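Local coordinates for proteolytically activated form of PPO4 Tyrosinase (Agaricus bisporus var. bisporus H97, PDB 4OUA), which oxidises phenols with a pair of copper ions, hydroxylating monophenols and converting the resulting o-diphenols to o-quinones, the first step of melanin synthesis, at residues 266-269 against 270-273; 290-293 against 294-298. All blocks are in the same frame, centred on the assembly; numbering follows the deposited sequence.

Interaction 1. Residues 266-269 against 270-273; sequences MTHA and LFAA
The imidazole of His-268 has Phe-271 over one face and the backbone N-H of Leu-270 at its edge. Phe-271 points an edge of its ring at that face, CD2 leading at 3.6 Å from ND1 of His-268; the ring planes stand at 68°, a T-shaped pair. The backbone beneath is a type I beta-turn over residues 268-271, in the loop joining helices 246-258 and 277-295 of the tyrosinase di-copper domain. It is closed by Phe-271 N bonding to His-268 O (2.8 Å, 163°); Ala-272 N adds a weak bond to the same oxygen.

The side chain of His-268, with CG anti to the backbone N (chi1 -161°), brings ND1 to the Leu-270 N-H, where it accepts Leu-270 N at 3.1 Å, the donor lying in the ring plane. The isobutyl of Leu-270 crosses the imidazole at a slant at its CE1 end, CD1 of Leu-270 lying 3.3 Å from CE1 of His-268. Were His-268 replaced by alanine, the Leu-270 N-H would probably lose its ring acceptor and the edge of Phe-271 the face it meets.

Phe-183 makes an edge-to-face pair with His-268 and stacks on Phe-271, extending the aromatic cluster. On the copper side, Ala-269 O accepts ND1 of His-56 and Met-266 O more weakly ND1 of His-254, so backbone oxygens of this loop, one in the turn and one just before it, probably help to orient a ligand of each copper. Buried Met-266, its chain folded about the CB-CG and CG-SD bonds, brings SD to 3.7 Å from Ala-272 O.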
loop_
_atom_site.group_PDB
_atom_site.type_symbol
_atom_site.label_atom_id
_atom_site.label_comp_id
_atom_site.label_asym_id
_atom_site.label_seq_id
_atom_site.Cartn_x
_atom_site.Cartn_y
_atom_site.Cartn_z
ATOM N N MET A 266 -5.955 -9.038 -7.201
ATOM C CA MET A 266 -6.320 -7.854 -6.424
ATOM C C MET A 266 -7.664 -7.990 -5.707
ATOM O O MET A 266 -7.926 -7.281 -4.736
ATOM C CB MET A 266 -6.347 -6.615 -7.325
ATOM C CG MET A 266 -5.006 -5.915 -7.469
ATOM S SD MET A 266 -4.441 -5.150 -5.933
ATOM C CE MET A 266 -5.630 -3.827 -5.736
ATOM N N THR A 267 -8.515 -8.893 -6.181
ATOM C CA THR A 267 -9.836 -9.062 -5.584
ATOM C C THR A 267 -9.880 -10.259 -4.637
ATOM O O THR A 267 -10.952 -10.772 -4.319
ATOM C CB THR A 267 -10.925 -9.232 -6.657
ATOM O OG1 THR A 267 -12.213 -9.264 -6.029
ATOM C CG2 THR A 267 -10.709 -10.520 -7.438
ATOM N N HIS A 268 -8.708 -10.693 -4.187
ATOM C CA HIS A 268 -8.602 -11.798 -3.242
ATOM C C HIS A 268 -7.558 -11.464 -2.179
ATOM O O HIS A 268 -6.376 -11.322 -2.486
ATOM C CB HIS A 268 -8.237 -13.096 -3.967
ATOM C CG HIS A 268 -8.548 -14.335 -3.186
ATOM N ND1 HIS A 268 -7.985 -14.600 -1.955
ATOM C CD2 HIS A 268 -9.359 -15.382 -3.463
ATOM C CE1 HIS A 268 -8.441 -15.757 -1.506
ATOM N NE2 HIS A 268 -9.276 -16.251 -2.403
ATOM N N ALA A 269 -8.003 -11.340 -0.933
ATOM C CA ALA A 269 -7.140 -10.887 0.156
ATOM C C ALA A 269 -5.904 -11.767 0.347
ATOM O O ALA A 269 -4.907 -11.330 0.920
ATOM C CB ALA A 269 -7.934 -10.817 1.453
ATOM N N LEU A 270 -5.971 -13.002 -0.137
ATOM C CA LEU A 270 -4.868 -13.941 0.030
ATOM C C LEU A 270 -3.802 -13.775 -1.049
ATOM O O LEU A 270 -2.716 -14.344 -0.947
ATOM C CB LEU A 270 -5.389 -15.381 0.031
ATOM C CG LEU A 270 -6.372 -15.758 1.142
ATOM C CD1 LEU A 270 -6.833 -17.197 0.980
ATOM C CD2 LEU A 270 -5.750 -15.542 2.515
ATOM N N PHE A 271 -4.113 -12.997 -2.082
ATOM C CA PHE A 271 -3.198 -12.828 -3.207
ATOM C C PHE A 271 -3.032 -11.367 -3.623
ATOM O O PHE A 271 -2.193 -11.048 -4.462
ATOM C CB PHE A 271 -3.680 -13.647 -4.409
ATOM C CG PHE A 271 -3.816 -15.118 -4.131
ATOM C CD1 PHE A 271 -2.715 -15.956 -4.199
ATOM C CD2 PHE A 271 -5.048 -15.667 -3.815
ATOM C CE1 PHE A 271 -2.839 -17.311 -3.950
ATOM C CE2 PHE A 271 -5.177 -17.021 -3.565
ATOM C CZ PHE A 271 -4.071 -17.843 -3.632
ATOM N N ALA A 272 -3.830 -10.485 -3.032
ATOM C CA ALA A 272 -3.882 -9.087 -3.452
ATOM C C ALA A 272 -2.541 -8.371 -3.314
ATOM O O ALA A 272 -2.196 -7.521 -4.136
ATOM C CB ALA A 272 -4.952 -8.346 -2.662
ATOM N N ALA A 273 -1.787 -8.716 -2.276
ATOM C CA ALA A 273 -0.521 -8.049 -1.995
ATOM C C ALA A 273 0.525 -8.306 -3.078
ATOM O O ALA A 273 1.412 -7.481 -3.303
ATOM C CB ALA A 273 0.009 -8.488 -0.640
#

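Interaction 2. Residues 290-293 against 294-298; sequences SLWQ and ALYPG
Trp-292 and Tyr-296 meet one helical turn apart and make the closely packed side of this helix end. Tyr-296 sets its CB over one face of the indole, 4.2 Å from the centroid of the six-membered ring of Trp-292, a CH-pi contact. Its phenol ring leans across the pyrrole side: the planes are 30° apart but slid so far that they barely overlap, and CD2 of Tyr-296 lies 3.5 Å from CD1 of Trp-292. With CG of Trp-292 anti to the backbone N (chi1 172°), the indole stands out from the helix and Tyr-296 crosses it at about a right angle. Both polar tips are spent on one residue beyond, Trp-292 NE1 on Asn-226 O and Tyr-296 OH on Asn-226 N, which fixes the turn of both rings.

Underneath, Tyr-296 N bonds to Trp-292 O at 2.8 Å, while the other helical bonds are weak, among them Leu-295 N to Leu-291 O at 3.4 Å. On another flank Leu-291, Ala-294 and Leu-295 are buried against helix 362-377, and Gln-293 sends its amide to Arg-91 and Thr-342.

The loose side is the exit. Tyr-296 is the first residue to leave helical angles, and exposed Pro-297, lacking an N-H, lays its CD 3.7 Å from Gln-293 O without bonding to it. The whole is the C-terminal end of helix 277-295, which carries the copper ligand His-282 in the di-copper helical core of tyrosinases.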
loop_
_atom_site.group_PDB
_atom_site.type_symbol
_atom_site.label_atom_id
_atom_site.label_comp_id
_atom_site.label_asym_id
_atom_site.label_seq_id
_atom_site.Cartn_x
_atom_site.Cartn_y
_atom_site.Cartn_z
ATOM N N SER A 290 -4.110 10.226 6.820
ATOM C CA SER A 290 -3.417 11.462 7.172
ATOM C C SER A 290 -4.333 12.669 7.001
ATOM O O SER A 290 -4.354 13.564 7.844
ATOM C CB SER A 290 -2.155 11.639 6.323
ATOM O OG SER A 290 -1.184 10.654 6.631
ATOM N N LEU A 291 -5.087 12.687 5.904
ATOM C CA LEU A 291 -6.022 13.773 5.628
ATOM C C LEU A 291 -7.162 13.786 6.640
ATOM O O LEU A 291 -7.555 14.842 7.138
ATOM C CB LEU A 291 -6.585 13.655 4.212
ATOM C CG LEU A 291 -5.639 13.994 3.059
ATOM C CD1 LEU A 291 -6.360 13.870 1.726
ATOM C CD2 LEU A 291 -5.066 15.390 3.229
ATOM N N TRP A 292 -7.687 12.603 6.934
ATOM C CA TRP A 292 -8.766 12.457 7.903
ATOM C C TRP A 292 -8.321 12.918 9.287
ATOM O O TRP A 292 -9.096 13.529 10.023
ATOM C CB TRP A 292 -9.244 11.005 7.948
ATOM C CG TRP A 292 -10.224 10.723 9.037
ATOM C CD1 TRP A 292 -11.581 10.845 8.973
ATOM C CD2 TRP A 292 -9.924 10.259 10.358
ATOM N NE1 TRP A 292 -12.145 10.489 10.174
ATOM C CE2 TRP A 292 -11.151 10.127 11.041
ATOM C CE3 TRP A 292 -8.739 9.946 11.030
ATOM C CZ2 TRP A 292 -11.224 9.693 12.363
ATOM C CZ3 TRP A 292 -8.815 9.516 12.342
ATOM C CH2 TRP A 292 -10.048 9.394 12.995
ATOM N N GLN A 293 -7.069 12.628 9.633
ATOM C CA GLN A 293 -6.503 13.069 10.905
ATOM C C GLN A 293 -6.519 14.589 11.017
ATOM O O GLN A 293 -6.682 15.137 12.106
ATOM C CB GLN A 293 -5.071 12.552 11.072
ATOM C CG GLN A 293 -4.956 11.054 11.290
ATOM C CD GLN A 293 -3.515 10.591 11.350
ATOM O OE1 GLN A 293 -3.118 9.661 10.645
ATOM N NE2 GLN A 293 -2.718 11.240 12.193
ATOM N N ALA A 294 -6.346 15.263 9.886
ATOM C CA ALA A 294 -6.340 16.720 9.858
ATOM C C ALA A 294 -7.723 17.278 10.185
ATOM O O ALA A 294 -7.845 18.330 10.811
ATOM C CB ALA A 294 -5.872 17.220 8.503
ATOM N N LEU A 295 -8.761 16.565 9.761
ATOM C CA LEU A 295 -10.133 16.996 10.008
ATOM C C LEU A 295 -10.612 16.577 11.394
ATOM O O LEU A 295 -11.342 17.314 12.054
ATOM C CB LEU A 295 -11.076 16.434 8.942
ATOM C CG LEU A 295 -10.836 16.877 7.498
ATOM C CD1 LEU A 295 -11.897 16.293 6.578
ATOM C CD2 LEU A 295 -10.806 18.395 7.391
ATOM N N TYR A 296 -10.193 15.393 11.831
ATOM C CA TYR A 296 -10.656 14.843 13.101
ATOM C C TYR A 296 -9.515 14.569 14.076
ATOM O O TYR A 296 -9.272 13.418 14.437
ATOM C CB TYR A 296 -11.443 13.553 12.864
ATOM C CG TYR A 296 -12.740 13.755 12.116
ATOM C CD1 TYR A 296 -13.889 14.159 12.782
ATOM C CD2 TYR A 296 -12.817 13.535 10.748
ATOM C CE1 TYR A 296 -15.078 14.342 12.105
ATOM C CE2 TYR A 296 -14.003 13.716 10.063
ATOM C CZ TYR A 296 -15.130 14.120 10.747
ATOM O OH TYR A 296 -16.314 14.301 10.069
ATOM N N PRO A 297 -8.820 15.629 14.514
ATOM C CA PRO A 297 -7.728 15.467 15.478
ATOM C C PRO A 297 -8.239 14.976 16.828
ATOM O O PRO A 297 -9.330 15.363 17.248
ATOM C CB PRO A 297 -7.147 16.878 15.589
ATOM C CG PRO A 297 -8.278 17.774 15.234
ATOM C CD PRO A 297 -9.059 17.043 14.182
ATOM N N GLY A 298 -7.462 14.127 17.492
ATOM C CA GLY A 298 -7.849 13.599 18.785
ATOM C C GLY A 298 -8.530 12.249 18.686
ATOM O O GLY A 298 -8.548 11.484 19.651
#

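In the fold
Interaction 1 comes first along the chain, in the loop between helices 246-258 and 277-295; interaction 2 follows at the far end of the second of these helices. Their centres lie 28 Å apart on opposite sides of the chain's centre, nearest atoms about 19 Å apart, so they do not touch. Helix 277-295 links them, carrying copper ligand His-282 between the two. Residues 266-273 lie next to the copper site, with the side chain of Ala-272 about 6 Å from a bound copper ion, whereas residues 290-298 join the helix's outer end to helix 362-377 and the loop at Asn-226. One therefore borders the catalytic centre; the other lies in the surrounding scaffold.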